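Local atomic coordinates of HRDC domain-containing protein (Bifidobacterium adolescentis ATCC 15703, PDB entry 3CYM), a protein that is uncharacterised but probably binds nucleic acid and acts as a ribonuclease D-like 3'-5' exonuclease. Residues F119-L128 with L179-Q190; S347-W355 with Q391-T399. All coordinates share one frame; numbering follows the deposited sequence. Where two conformers were deposited one is given.

Contact 1 (F119-L128 with L179-Q190)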
loop_
_atom_site.group_PDB
_atom_site.type_symbol
_atom_site.label_atom_id
_atom_site.label_comp_id
_atom_site.label_asym_id
_atom_site.label_seq_id
_atom_site.Cartn_x
_atom_site.Cartn_y
_atom_site.Cartn_z
ATOM N N PHE A 119 -7.672 -13.595 -7.561
ATOM C CA PHE A 119 -6.477 -14.395 -7.377
ATOM C C PHE A 119 -5.336 -13.425 -7.147
ATOM O O PHE A 119 -4.980 -12.652 -8.037
ATOM C CB PHE A 119 -6.186 -15.289 -8.582
ATOM C CG PHE A 119 -5.079 -16.275 -8.343
ATOM C CD1 PHE A 119 -5.365 -17.562 -7.931
ATOM C CD2 PHE A 119 -3.742 -15.917 -8.524
ATOM C CE1 PHE A 119 -4.338 -18.478 -7.685
ATOM C CE2 PHE A 119 -2.717 -16.827 -8.288
ATOM C CZ PHE A 119 -3.017 -18.107 -7.873
ATOM N N ASP A 120 -4.764 -13.463 -5.948
ATOM C CA ASP A 120 -3.629 -12.607 -5.630
ATOM C C ASP A 120 -2.321 -13.378 -5.854
ATOM O O ASP A 120 -2.010 -14.318 -5.116
ATOM C CB ASP A 120 -3.750 -12.061 -4.197
ATOM C CG ASP A 120 -2.825 -10.882 -3.913
ATOM O OD1 ASP A 120 -1.705 -10.794 -4.464
ATOM O OD2 ASP A 120 -3.218 -10.041 -3.082
ATOM N N THR A 121 -1.555 -12.975 -6.870
ATOM C CA THR A 121 -0.311 -13.680 -7.205
ATOM C C THR A 121 0.789 -13.452 -6.164
ATOM O O THR A 121 1.717 -14.242 -6.079
ATOM C CB THR A 121 0.238 -13.337 -8.620
ATOM O OG1 THR A 121 0.358 -11.918 -8.767
ATOM C CG2 THR A 121 -0.656 -13.891 -9.714
ATOM N N GLU A 122 0.694 -12.374 -5.384
ATOM C CA GLU A 122 1.655 -12.165 -4.321
ATOM C C GLU A 122 1.316 -13.080 -3.163
ATOM O O GLU A 122 2.188 -13.773 -2.665
ATOM C CB GLU A 122 1.741 -10.703 -3.859
ATOM C CG GLU A 122 2.712 -10.518 -2.681
ATOM C CD GLU A 122 3.293 -9.122 -2.556
ATOM O OE1 GLU A 122 3.034 -8.478 -1.522
ATOM O OE2 GLU A 122 4.013 -8.674 -3.475
ATOM N N ILE A 123 0.048 -13.100 -2.761
ATOM C CA ILE A 123 -0.399 -13.963 -1.667
ATOM C C ILE A 123 -0.094 -15.444 -1.935
ATOM O O ILE A 123 0.456 -16.141 -1.070
ATOM C CB ILE A 123 -1.893 -13.718 -1.339
ATOM C CG1 ILE A 123 -2.060 -12.340 -0.684
ATOM C CG2 ILE A 123 -2.452 -14.825 -0.457
ATOM C CD1 ILE A 123 -3.486 -11.980 -0.306
ATOM N N ALA A 124 -0.426 -15.902 -3.143
ATOM C CA ALA A 124 -0.108 -17.255 -3.603
ATOM C C ALA A 124 1.392 -17.574 -3.580
ATOM O O ALA A 124 1.785 -18.645 -3.133
ATOM C CB ALA A 124 -0.676 -17.487 -4.991
ATOM N N ALA A 125 2.227 -16.641 -4.028
ATOM C CA ALA A 125 3.686 -16.844 -4.001
ATOM C C ALA A 125 4.247 -17.051 -2.594
ATOM O O ALA A 125 5.114 -17.897 -2.397
ATOM C CB ALA A 125 4.402 -15.694 -4.693
ATOM N N ARG A 126 3.730 -16.285 -1.633
ATOM C CA ARG A 126 4.122 -16.356 -0.217
ATOM C C ARG A 126 3.748 -17.696 0.405
ATOM O O ARG A 126 4.553 -18.341 1.075
ATOM C CB ARG A 126 3.409 -15.271 0.601
ATOM C CG ARG A 126 3.492 -13.867 0.076
ATOM C CD ARG A 126 4.779 -13.213 0.450
ATOM N NE ARG A 126 4.825 -12.726 1.825
ATOM C CZ ARG A 126 5.534 -13.287 2.801
ATOM N NH1 ARG A 126 5.513 -12.762 4.019
ATOM N NH2 ARG A 126 6.257 -14.372 2.571
ATOM N N LEU A 127 2.495 -18.105 0.192
ATOM C CA LEU A 127 2.011 -19.421 0.661
ATOM C C LEU A 127 2.861 -20.563 0.105
ATOM O O LEU A 127 3.172 -21.510 0.823
ATOM C CB LEU A 127 0.545 -19.640 0.291
ATOM C CG LEU A 127 -0.537 -18.919 1.107
ATOM C CD1 LEU A 127 -1.800 -18.894 0.286
ATOM C CD2 LEU A 127 -0.791 -19.597 2.440
ATOM N N LEU A 128 3.249 -20.435 -1.164
ATOM C CA LEU A 128 4.151 -21.362 -1.855
ATOM C C LEU A 128 5.583 -21.331 -1.322
ATOM O O LEU A 128 6.390 -22.203 -1.642
ATOM C CB LEU A 128 4.169 -21.036 -3.351
ATOM C CG LEU A 128 3.416 -21.922 -4.349
ATOM C CD1 LEU A 128 2.357 -22.777 -3.671
ATOM C CD2 LEU A 128 2.800 -21.062 -5.448
ATOM N N LEU A 179 0.443 -16.532 -15.118
ATOM C CA LEU A 179 0.909 -16.691 -13.741
ATOM C C LEU A 179 -0.089 -17.471 -12.909
ATOM O O LEU A 179 0.277 -18.484 -12.311
ATOM C CB LEU A 179 1.165 -15.343 -13.072
ATOM C CG LEU A 179 2.586 -14.788 -13.028
ATOM C CD1 LEU A 179 2.600 -13.609 -12.059
ATOM C CD2 LEU A 179 3.619 -15.855 -12.635
ATOM N N GLU A 180 -1.342 -17.005 -12.903
ATOM C CA GLU A 180 -2.442 -17.644 -12.171
ATOM C C GLU A 180 -2.541 -19.142 -12.465
ATOM O O GLU A 180 -2.667 -19.938 -11.540
ATOM C CB GLU A 180 -3.787 -16.960 -12.473
ATOM C CG GLU A 180 -4.989 -17.817 -12.047
ATOM C CD GLU A 180 -6.353 -17.227 -12.343
ATOM O OE1 GLU A 180 -7.260 -17.408 -11.503
ATOM O OE2 GLU A 180 -6.536 -16.604 -13.407
ATOM N N THR A 181 -2.469 -19.499 -13.751
ATOM C CA THR A 181 -2.575 -20.887 -14.225
ATOM C C THR A 181 -1.505 -21.797 -13.605
ATOM O O THR A 181 -1.849 -22.798 -12.976
ATOM C CB THR A 181 -2.543 -20.961 -15.780
ATOM O OG1 THR A 181 -3.564 -20.109 -16.320
ATOM C CG2 THR A 181 -2.784 -22.379 -16.271
ATOM N N LYS A 182 -0.231 -21.424 -13.765
ATOM C CA LYS A 182 0.907 -22.134 -13.156
ATOM C C LYS A 182 0.836 -22.181 -11.630
ATOM O O LYS A 182 1.131 -23.212 -11.031
ATOM C CB LYS A 182 2.242 -21.484 -13.556
ATOM C CG LYS A 182 2.682 -21.732 -14.990
ATOM C CD LYS A 182 3.324 -23.105 -15.179
ATOM C CE LYS A 182 3.764 -23.332 -16.631
ATOM N NZ LYS A 182 2.608 -23.540 -17.550
ATOM N N MET A 183 0.458 -21.061 -11.015
ATOM C CA MET A 183 0.439 -20.952 -9.557
ATOM C C MET A 183 -0.725 -21.710 -8.908
ATOM O O MET A 183 -0.591 -22.184 -7.784
ATOM C CB MET A 183 0.463 -19.484 -9.101
ATOM C CG MET A 183 1.721 -18.689 -9.516
ATOM S SD MET A 183 1.697 -16.998 -8.881
ATOM C CE MET A 183 2.178 -17.384 -7.244
ATOM N N ARG A 184 -1.850 -21.827 -9.617
ATOM C CA ARG A 184 -2.967 -22.677 -9.182
ATOM C C ARG A 184 -2.581 -24.144 -9.186
ATOM O O ARG A 184 -2.874 -24.865 -8.229
ATOM C CB ARG A 184 -4.203 -22.484 -10.065
ATOM C CG ARG A 184 -5.090 -21.359 -9.621
ATOM C CD ARG A 184 -6.331 -21.228 -10.479
ATOM N NE ARG A 184 -6.950 -19.916 -10.274
ATOM C CZ ARG A 184 -7.903 -19.658 -9.381
ATOM N NH1 ARG A 184 -8.381 -20.625 -8.613
ATOM N NH2 ARG A 184 -8.389 -18.427 -9.266
ATOM N N ALA A 185 -1.924 -24.571 -10.264
ATOM C CA ALA A 185 -1.445 -25.947 -10.413
ATOM C C ALA A 185 -0.476 -26.321 -9.301
ATOM O O ALA A 185 -0.574 -27.408 -8.740
ATOM C CB ALA A 185 -0.800 -26.156 -11.793
ATOM N N GLU A 186 0.427 -25.401 -8.969
ATOM C CA GLU A 186 1.387 -25.576 -7.878
ATOM C C GLU A 186 0.762 -25.539 -6.476
ATOM O O GLU A 186 1.151 -26.327 -5.608
ATOM C CB GLU A 186 2.511 -24.543 -7.993
ATOM C CG GLU A 186 3.696 -24.749 -7.037
ATOM C CD GLU A 186 4.371 -26.115 -7.175
ATOM O OE1 GLU A 186 4.757 -26.693 -6.135
ATOM O OE2 GLU A 186 4.520 -26.609 -8.312
ATOM N N LEU A 187 -0.187 -24.631 -6.245
ATOM C CA LEU A 187 -0.904 -24.595 -4.958
ATOM C C LEU A 187 -1.637 -25.908 -4.701
ATOM O O LEU A 187 -1.589 -26.445 -3.589
ATOM C CB LEU A 187 -1.885 -23.419 -4.883
ATOM C CG LEU A 187 -1.320 -22.031 -4.543
ATOM C CD1 LEU A 187 -2.203 -20.949 -5.115
ATOM C CD2 LEU A 187 -1.155 -21.838 -3.048
ATOM N N LYS A 188 -2.297 -26.418 -5.740
ATOM C CA LYS A 188 -3.032 -27.680 -5.679
ATOM C C LYS A 188 -2.102 -28.849 -5.363
ATOM O O LYS A 188 -2.434 -29.705 -4.540
ATOM C CB LYS A 188 -3.790 -27.924 -6.990
ATOM C CG LYS A 188 -5.085 -27.143 -7.087
ATOM C CD LYS A 188 -5.631 -27.091 -8.501
ATOM C CE LYS A 188 -6.781 -26.084 -8.589
ATOM N NZ LYS A 188 -7.183 -25.752 -9.987
ATOM N N ARG A 189 -0.928 -28.858 -5.988
ATOM C CA ARG A 189 0.053 -29.914 -5.754
ATOM C C ARG A 189 0.731 -29.807 -4.376
ATOM O O ARG A 189 1.116 -30.819 -3.797
ATOM C CB ARG A 189 1.049 -30.011 -6.923
ATOM C CG ARG A 189 2.372 -29.280 -6.763
ATOM C CD ARG A 189 3.514 -30.280 -6.656
ATOM N NE ARG A 189 4.678 -29.867 -7.443
ATOM C CZ ARG A 189 4.810 -30.045 -8.760
ATOM N NH1 ARG A 189 3.849 -30.631 -9.470
ATOM N NH2 ARG A 189 5.914 -29.633 -9.374
ATOM N N GLN A 190 0.835 -28.589 -3.843
ATOM C CA GLN A 190 1.332 -28.384 -2.482
ATOM C C GLN A 190 0.215 -28.523 -1.443
ATOM O O GLN A 190 0.474 -28.485 -0.243
ATOM C CB GLN A 190 2.015 -27.017 -2.341
ATOM C CG GLN A 190 3.452 -26.944 -2.870
ATOM C CD GLN A 190 4.223 -25.732 -2.323
ATOM O OE1 GLN A 190 3.893 -25.192 -1.262
ATOM N NE2 GLN A 190 5.255 -25.308 -3.046
#
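Glu-180 and Arg-184 meet the ring of Phe-119. Glu-180 CG sits over one face, 4.1 Å from the Phe-119 ring centroid and nearly on its normal, a CH-pi contact. Arg-184 runs past the ring in the opposite direction. Phe-119 CD1 lies over one face of the guanidinium, 3.4 Å from Arg-184 NH2, with the two planes 41° apart. Both Arg-184 NE and NH2 bond Glu-180 OE1, the latter at 2.7 Å, in a side-on salt bridge within helix 176-190 that ties these two side chains beside the ring. Met-183 reaches across to helix 121-127. Its chain is extended at chi2 and bends at chi3 (78°), which brings CE to Ala-124 CB at 3.6 Å and against Ala-125 CB. Leu-187 CD1 fills in between Ala-124 CB and Phe-119 CZ. At the far end Leu-128 CD1 meets Leu-187 CD2 at 3.7 Å, while Leu-128 CG rests on Glu-186 CG. No hydrogen bond links the segments. The helix axes pass 10.5 Å apart at 33°. Edge strand 117-120 and the helix after it pack against helix 176-190 in the exonuclease domain. Strand 95-98 adjoins Phe-119, helix 135-143 touches Ala-125 and Leu-128, and helix 193-207 touches Leu-127 and Leu-187.

Contact 2 (S347-W355 with Q391-T399)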
loop_
_atom_site.group_PDB
_atom_site.type_symbol
_atom_site.label_atom_id
_atom_site.label_comp_id
_atom_site.label_asym_id
_atom_site.label_seq_id
_atom_site.Cartn_x
_atom_site.Cartn_y
_atom_site.Cartn_z
ATOM N N SER A 347 -3.757 -4.022 22.992
ATOM C CA SER A 347 -2.876 -4.811 22.135
ATOM C C SER A 347 -1.404 -4.739 22.565
ATOM O O SER A 347 -0.950 -3.739 23.129
ATOM C CB SER A 347 -3.036 -4.413 20.661
ATOM O OG SER A 347 -2.687 -3.056 20.442
ATOM N N ALA A 348 -0.677 -5.817 22.285
ATOM C CA ALA A 348 0.705 -6.012 22.722
ATOM C C ALA A 348 1.696 -5.104 21.995
ATOM O O ALA A 348 1.478 -4.779 20.823
ATOM C CB ALA A 348 1.094 -7.453 22.492
ATOM N N PRO A 349 2.786 -4.692 22.688
ATOM C CA PRO A 349 3.944 -4.076 22.035
ATOM C C PRO A 349 4.580 -5.014 21.007
ATOM O O PRO A 349 4.675 -6.221 21.249
ATOM C CB PRO A 349 4.915 -3.834 23.199
ATOM C CG PRO A 349 4.452 -4.732 24.293
ATOM C CD PRO A 349 2.973 -4.751 24.148
ATOM N N LYS A 350 4.992 -4.460 19.869
ATOM C CA LYS A 350 5.640 -5.244 18.814
ATOM C C LYS A 350 7.097 -5.539 19.170
ATOM O O LYS A 350 7.689 -6.494 18.666
ATOM C CB LYS A 350 5.581 -4.510 17.465
ATOM C CG LYS A 350 4.200 -4.042 17.047
ATOM C CD LYS A 350 4.303 -2.899 16.053
ATOM C CE LYS A 350 3.038 -2.063 16.049
ATOM N NZ LYS A 350 3.284 -0.709 15.472
ATOM N N SER A 351 7.664 -4.703 20.037
ATOM C CA SER A 351 9.069 -4.791 20.413
ATOM C C SER A 351 9.282 -5.858 21.487
ATOM O O SER A 351 8.688 -5.782 22.563
ATOM C CB SER A 351 9.561 -3.420 20.897
ATOM O OG SER A 351 10.949 -3.429 21.184
ATOM N N ILE A 352 10.133 -6.846 21.192
ATOM C CA ILE A 352 10.456 -7.917 22.138
ATOM C C ILE A 352 11.245 -7.363 23.330
ATOM O O ILE A 352 11.134 -7.884 24.448
ATOM C CB ILE A 352 11.191 -9.122 21.443
ATOM C CG1 ILE A 352 10.304 -9.769 20.361
ATOM C CG2 ILE A 352 11.694 -10.176 22.461
ATOM C CD1 ILE A 352 8.994 -10.421 20.860
ATOM N N ARG A 353 11.996 -6.283 23.090
ATOM C CA ARG A 353 12.736 -5.571 24.141
ATOM C C ARG A 353 11.839 -5.145 25.298
ATOM O O ARG A 353 12.221 -5.309 26.453
ATOM C CB ARG A 353 13.455 -4.338 23.586
ATOM C CG ARG A 353 14.208 -4.569 22.293
ATOM C CD ARG A 353 14.582 -3.254 21.637
ATOM N NE ARG A 353 15.913 -2.806 22.048
ATOM C CZ ARG A 353 16.177 -1.679 22.711
ATOM N NH1 ARG A 353 15.196 -0.848 23.049
ATOM N NH2 ARG A 353 17.435 -1.375 23.031
ATOM N N VAL A 354 10.660 -4.605 24.970
ATOM C CA VAL A 354 9.643 -4.209 25.959
ATOM C C VAL A 354 9.130 -5.419 26.747
ATOM O O VAL A 354 9.053 -5.370 27.979
ATOM C CB VAL A 354 8.446 -3.483 25.291
ATOM C CG1 VAL A 354 7.422 -3.014 26.339
ATOM C CG2 VAL A 354 8.935 -2.309 24.461
ATOM N N TRP A 355 8.791 -6.494 26.025
ATOM C CA TRP A 355 8.393 -7.765 26.630
ATOM C C TRP A 355 9.462 -8.281 27.591
ATOM O O TRP A 355 9.150 -8.623 28.720
ATOM C CB TRP A 355 8.148 -8.834 25.561
ATOM C CG TRP A 355 6.872 -8.721 24.784
ATOM C CD1 TRP A 355 6.578 -7.805 23.815
ATOM C CD2 TRP A 355 5.732 -9.587 24.875
ATOM N NE1 TRP A 355 5.319 -8.032 23.313
ATOM C CE2 TRP A 355 4.778 -9.120 23.946
ATOM C CE3 TRP A 355 5.419 -10.704 25.664
ATOM C CZ2 TRP A 355 3.532 -9.737 23.777
ATOM C CZ3 TRP A 355 4.177 -11.318 25.492
ATOM C CH2 TRP A 355 3.254 -10.832 24.555
ATOM N N GLN A 391 1.512 -10.501 15.095
ATOM C CA GLN A 391 0.834 -9.659 16.095
ATOM C C GLN A 391 -0.308 -10.371 16.842
ATOM O O GLN A 391 -0.564 -10.077 18.021
ATOM C CB GLN A 391 0.345 -8.342 15.466
ATOM C CG GLN A 391 -0.099 -7.255 16.461
ATOM C CD GLN A 391 1.018 -6.783 17.400
ATOM O OE1 GLN A 391 2.185 -6.729 17.023
ATOM N NE2 GLN A 391 0.652 -6.431 18.620
ATOM N N TYR A 392 -0.978 -11.308 16.175
ATOM C CA TYR A 392 -2.087 -12.034 16.806
ATOM C C TYR A 392 -1.594 -12.939 17.949
ATOM O O TYR A 392 -2.266 -13.068 18.975
ATOM C CB TYR A 392 -2.916 -12.819 15.777
ATOM C CG TYR A 392 -3.557 -11.990 14.665
ATOM C CD1 TYR A 392 -3.790 -10.615 14.815
ATOM C CD2 TYR A 392 -3.956 -12.592 13.474
ATOM C CE1 TYR A 392 -4.370 -9.867 13.802
ATOM C CE2 TYR A 392 -4.551 -11.845 12.449
ATOM C CZ TYR A 392 -4.752 -10.492 12.625
ATOM O OH TYR A 392 -5.330 -9.761 11.622
ATOM N N LEU A 393 -0.405 -13.520 17.773
ATOM C CA LEU A 393 0.257 -14.334 18.808
ATOM C C LEU A 393 0.752 -13.498 19.978
ATOM O O LEU A 393 0.729 -13.950 21.121
ATOM C CB LEU A 393 1.442 -15.111 18.224
ATOM C CG LEU A 393 1.251 -15.911 16.939
ATOM C CD1 LEU A 393 2.604 -16.394 16.434
ATOM C CD2 LEU A 393 0.329 -17.069 17.171
ATOM N N ARG A 394 1.241 -12.299 19.673
ATOM C CA ARG A 394 1.638 -11.321 20.681
ATOM C C ARG A 394 0.440 -10.844 21.516
ATOM O O ARG A 394 0.498 -10.834 22.751
ATOM C CB ARG A 394 2.336 -10.128 20.022
ATOM C CG ARG A 394 3.656 -10.473 19.337
ATOM C CD ARG A 394 4.498 -9.227 19.079
ATOM N NE ARG A 394 4.077 -8.509 17.879
ATOM C CZ ARG A 394 4.586 -8.699 16.666
ATOM N NH1 ARG A 394 5.542 -9.594 16.466
ATOM N NH2 ARG A 394 4.127 -7.995 15.643
ATOM N N ASN A 395 -0.643 -10.457 20.839
ATOM C CA ASN A 395 -1.890 -10.088 21.511
ATOM C C ASN A 395 -2.420 -11.198 22.436
ATOM O O ASN A 395 -2.818 -10.926 23.571
ATOM C CB ASN A 395 -2.954 -9.654 20.485
ATOM C CG ASN A 395 -2.624 -8.312 19.818
ATOM O OD1 ASN A 395 -1.672 -7.622 20.201
ATOM N ND2 ASN A 395 -3.419 -7.937 18.814
ATOM N N LEU A 396 -2.369 -12.443 21.957
ATOM C CA LEU A 396 -2.789 -13.637 22.712
ATOM C C LEU A 396 -2.006 -13.863 24.009
ATOM O O LEU A 396 -2.576 -14.244 25.030
ATOM C CB LEU A 396 -2.695 -14.877 21.810
ATOM C CG LEU A 396 -2.930 -16.296 22.347
ATOM C CD1 LEU A 396 -4.411 -16.617 22.549
ATOM C CD2 LEU A 396 -2.308 -17.285 21.384
ATOM N N CYS A 397 -0.702 -13.624 23.954
ATOM C CA CYS A 397 0.172 -13.844 25.096
ATOM C C CYS A 397 0.309 -12.599 25.978
ATOM O O CYS A 397 0.957 -12.641 27.024
ATOM C CB CYS A 397 1.533 -14.351 24.623
ATOM S SG CYS A 397 1.418 -15.951 23.787
ATOM N N TRP A 398 -0.332 -11.506 25.564
ATOM C CA TRP A 398 -0.323 -10.250 26.319
ATOM C C TRP A 398 -1.319 -10.288 27.476
ATOM O O TRP A 398 -2.322 -9.567 27.493
ATOM C CB TRP A 398 -0.602 -9.072 25.388
ATOM C CG TRP A 398 -0.285 -7.731 25.988
ATOM C CD1 TRP A 398 -1.155 -6.700 26.174
ATOM C CD2 TRP A 398 0.985 -7.283 26.496
ATOM N NE1 TRP A 398 -0.512 -5.636 26.757
ATOM C CE2 TRP A 398 0.801 -5.965 26.966
ATOM C CE3 TRP A 398 2.257 -7.865 26.596
ATOM C CZ2 TRP A 398 1.839 -5.219 27.528
ATOM C CZ3 TRP A 398 3.290 -7.121 27.154
ATOM C CH2 TRP A 398 3.072 -5.812 27.607
ATOM N N THR A 399 -1.014 -11.142 28.447
ATOM C CA THR A 399 -1.905 -11.460 29.552
ATOM C C THR A 399 -1.120 -12.186 30.655
ATOM O O THR A 399 -0.127 -12.875 30.390
ATOM C CB THR A 399 -3.119 -12.328 29.089
ATOM O OG1 THR A 399 -3.887 -12.744 30.222
ATOM C CG2 THR A 399 -2.661 -13.565 28.319
#
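Trp-398 lays one face of its indole over Ala-348 CA and the ring of Pro-349. The residue is the centre of an inverse gamma turn. Followed outward, its CB meets Ala-348 CB at 3.7 Å. CG is anti to the backbone N (chi1 -166°), which carries the indole out over segment 347-355. The five-membered ring then lies against Ala-348 CA, a CH-pi contact. Farther out, Pro-349 CD stands 3.5 Å from the centroid of the Trp-398 six-membered ring, almost on its normal. CZ2 and CH2 both touch this proline carbon, and CH2 also meets Pro-349 CG. CE3 turns to the second tryptophan, 3.6 Å from Trp-355 CZ2. This is an edge-to-face pair, the edge of Trp-398 toward the face of Trp-355, with planes 59° apart. Trp-355 is itself fixed by a bond from its NE1 to Pro-349 O, in the plane of its ring. Its CH2 edge lies near Arg-394 O and Cys-397.

Polar bonds hold Ala-348 at both ends. Its N donates to Asn-395 OD1 (2.9 Å, 161°), and its O accepts from Gln-391 NE2 at 2.9 Å. Gln-391 NE2 also donates to Asn-395 OD1, from the opposite face to Ala-348 N. Arg-394 NE and NH2 both grip Gln-391 OE1, which helps set the amide's rotation. Asn-395 ND2 bonds Gln-414.

The contact joins the lead-in to helix 352-358 with helix 390-397 in the HRDC-like C-terminal domain. Helix 360-380 packs on Trp-355 and Cys-397, and its Arg-362 makes a cation-pi contact with Trp-398. Helix 407-414 touches Asn-395 and Leu-396 through Phe-410, and helix 418-433 also touches Leu-396.

Contact 1 is buried and belongs to the exonuclease region. Contact 2 is only partly buried and belongs to the C-terminal HRDC-like region. They share no helix or strand. Their centres are 31 Å apart, their nearest atoms about 12 Å, and they follow each other in series along the chain. Contact 1 sets a strand and its following helix against another helix. Side-chain packing carries it, and its salt bridges stay within one segment. Contact 2 sets an irregular lead-in against a helix. Side-chain amides there bond the backbone directly, alongside an edge-to-face tryptophan pair and CH-pi contacts. The buried contact thus relies on packing, and the more exposed one adds polar bonds across it.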